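Local coordinates for protein acyl-coenzyme A oxidase acox-1.2 (Caenorhabditis elegans, PDB 5K3J) that catalyses the FAD-dependent first step of peroxisomal beta-oxidation, desaturating the CoA thioesters of ascaroside pheromone precursors with a five-carbon omega side chain, at residues K389-H394 with L529-F534. Residues are numbered along the deposited sequence; the frame is centred on the assembly and turned at random.
Sequences KSVVAH and LHTRLF. With ATP (adenosine-5'-triphosphate), chain D.
The ATP site at the dimer interface of this acyl-CoA oxidase lies beside a helix-helix contact in which Val391 of helix 379-405 meets Thr531 and Arg532 of helix 520-543. Between 389-394 and 529-534 the closest CA pair is Val391 and Thr531, 7.4 Å apart. Val391 CG2 lies 3.3 Å from Thr531 OG1, the two side chains running alongside one another and pointing opposite ways. With CG1 anti to its backbone N (chi1 167°), Val391 also reaches Arg532, whose chain passes nearly perpendicular to it, and Val391 CG1 comes within 4.1 Å of Arg532 CG. No hydrogen bond links the segments, and the contact thus joins the C-alpha1 and C-terminal helical regions by van der Waals packing. Beyond Val391 the Arg532 chain turns twice along its length, and its guanidinium forms salt bridges with Glu566 and Asp569. The adenine sits against helix 379-405: N6 donates a weak hydrogen bond to Ser390 O (3.1 Å, N-H...O angle 139°), while ATP C5 lies over the centre of one face of the His394 imidazole, 3.6 Å above its plane. Were His394 replaced by an alanine, that face of the adenine would probably lose the ring lying over it and the base could shift. ATP is also hydrogen-bonded to Arg528 and Tyr573 of this chain and to Gln402 and His340 of the second subunit.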
# COMPACT_ATOMS: atom_id res chain seq x y z
N LYS A 389 -18.11 0.64 -2.49
CA LYS A 389 -16.86 0.30 -3.17
C LYS A 389 -15.69 1.08 -2.57
O LYS A 389 -14.56 0.60 -2.54
CB LYS A 389 -16.98 0.56 -4.67
CG LYS A 389 -17.13 2.03 -5.05
CD LYS A 389 -16.13 2.43 -6.12
CE LYS A 389 -14.76 2.76 -5.53
NZ LYS A 389 -13.74 3.07 -6.57
N SER A 390 -15.96 2.29 -2.09
CA SER A 390 -14.92 3.14 -1.54
C SER A 390 -14.41 2.61 -0.20
O SER A 390 -13.21 2.40 -0.03
CB SER A 390 -15.43 4.57 -1.38
OG SER A 390 -15.70 5.15 -2.64
N VAL A 391 -15.33 2.41 0.74
CA VAL A 391 -14.97 1.91 2.07
C VAL A 391 -14.35 0.52 1.99
O VAL A 391 -13.33 0.25 2.64
CB VAL A 391 -16.19 1.87 3.01
CG1 VAL A 391 -15.88 1.07 4.27
CG2 VAL A 391 -16.62 3.28 3.37
N VAL A 392 -14.96 -0.35 1.20
CA VAL A 392 -14.49 -1.72 1.06
C VAL A 392 -13.08 -1.78 0.48
O VAL A 392 -12.21 -2.41 1.07
CB VAL A 392 -15.45 -2.55 0.18
CG1 VAL A 392 -14.76 -3.77 -0.36
CG2 VAL A 392 -16.69 -2.96 0.98
N ALA A 393 -12.86 -1.11 -0.64
CA ALA A 393 -11.54 -1.11 -1.29
C ALA A 393 -10.47 -0.51 -0.38
O ALA A 393 -9.32 -0.97 -0.37
CB ALA A 393 -11.59 -0.37 -2.61
N HIS A 394 -10.85 0.52 0.36
CA HIS A 394 -9.93 1.21 1.27
C HIS A 394 -9.54 0.31 2.44
O HIS A 394 -8.37 0.18 2.76
CB HIS A 394 -10.56 2.50 1.78
CG HIS A 394 -9.78 3.17 2.87
ND1 HIS A 394 -8.54 3.72 2.67
CD2 HIS A 394 -10.08 3.37 4.17
CE1 HIS A 394 -8.10 4.23 3.80
NE2 HIS A 394 -9.01 4.04 4.73
N LEU A 529 -19.66 6.07 7.60
CA LEU A 529 -20.47 5.54 8.69
C LEU A 529 -21.69 4.78 8.18
O LEU A 529 -22.00 3.69 8.67
CB LEU A 529 -20.90 6.67 9.63
CG LEU A 529 -19.78 7.26 10.49
CD1 LEU A 529 -20.26 8.47 11.27
CD2 LEU A 529 -19.24 6.20 11.44
N HIS A 530 -22.36 5.34 7.18
CA HIS A 530 -23.57 4.74 6.63
C HIS A 530 -23.33 3.35 6.04
O HIS A 530 -24.07 2.41 6.32
CB HIS A 530 -24.17 5.66 5.56
CG HIS A 530 -25.41 5.12 4.91
ND1 HIS A 530 -26.68 5.50 5.29
CD2 HIS A 530 -25.57 4.22 3.91
CE1 HIS A 530 -27.57 4.86 4.55
NE2 HIS A 530 -26.92 4.08 3.71
N THR A 531 -22.28 3.22 5.23
CA THR A 531 -21.97 1.94 4.57
C THR A 531 -21.41 0.90 5.52
O THR A 531 -21.56 -0.30 5.28
CB THR A 531 -20.96 2.10 3.43
OG1 THR A 531 -19.63 2.00 3.95
CG2 THR A 531 -21.13 3.43 2.73
N ARG A 532 -20.74 1.35 6.57
CA ARG A 532 -20.21 0.42 7.55
C ARG A 532 -21.37 -0.20 8.31
O ARG A 532 -21.33 -1.37 8.68
CB ARG A 532 -19.24 1.11 8.50
CG ARG A 532 -17.89 1.42 7.88
CD ARG A 532 -16.75 0.94 8.75
NE ARG A 532 -15.89 2.03 9.17
CZ ARG A 532 -14.83 1.88 9.97
NH1 ARG A 532 -14.52 0.68 10.43
NH2 ARG A 532 -14.09 2.93 10.30
N LEU A 533 -22.41 0.60 8.53
CA LEU A 533 -23.64 0.11 9.12
C LEU A 533 -24.25 -0.97 8.24
O LEU A 533 -24.68 -2.01 8.73
CB LEU A 533 -24.64 1.25 9.33
CG LEU A 533 -26.11 0.90 9.57
CD1 LEU A 533 -26.30 -0.00 10.78
CD2 LEU A 533 -26.95 2.16 9.71
N PHE A 534 -24.27 -0.72 6.93
CA PHE A 534 -24.87 -1.65 5.98
C PHE A 534 -24.12 -2.97 5.92
O PHE A 534 -24.74 -4.04 5.90
CB PHE A 534 -24.93 -1.03 4.59
CG PHE A 534 -25.62 -1.89 3.57
CD1 PHE A 534 -26.99 -1.80 3.38
CD2 PHE A 534 -24.89 -2.80 2.81
CE1 PHE A 534 -27.62 -2.60 2.44
CE2 PHE A 534 -25.52 -3.59 1.88
CZ PHE A 534 -26.89 -3.50 1.69
PG ATP D . -13.05 8.78 10.51
O1G ATP D . -14.44 9.33 10.36
O2G ATP D . -12.04 9.78 11.02
O3G ATP D . -12.99 7.43 11.19
PB ATP D . -11.06 8.11 8.65
O1B ATP D . -11.01 6.69 8.15
O2B ATP D . -10.18 8.53 9.80
O3B ATP D . -12.59 8.48 9.00
PA ATP D . -10.43 10.63 7.66
O1A ATP D . -11.50 11.49 7.02
O2A ATP D . -10.11 10.79 9.13
O3A ATP D . -10.80 9.08 7.40
O5' ATP D . -9.07 10.79 6.82
C5' ATP D . -7.95 9.95 7.10
C4' ATP D . -7.31 9.61 5.77
O4' ATP D . -7.87 8.40 5.23
C3' ATP D . -7.58 10.73 4.78
O3' ATP D . -6.34 11.20 4.24
C2' ATP D . -8.43 10.10 3.69
O2' ATP D . -8.02 10.53 2.39
C1' ATP D . -8.22 8.60 3.86
N9 ATP D . -9.44 7.83 3.52
C8 ATP D . -10.52 7.68 4.31
N7 ATP D . -11.47 6.92 3.72
C5 ATP D . -11.00 6.56 2.51
C6 ATP D . -11.50 5.76 1.37
N6 ATP D . -12.72 5.16 1.40
N1 ATP D . -10.68 5.63 0.30
C2 ATP D . -9.47 6.22 0.25
N3 ATP D . -8.96 6.96 1.25
C4 ATP D . -9.66 7.16 2.39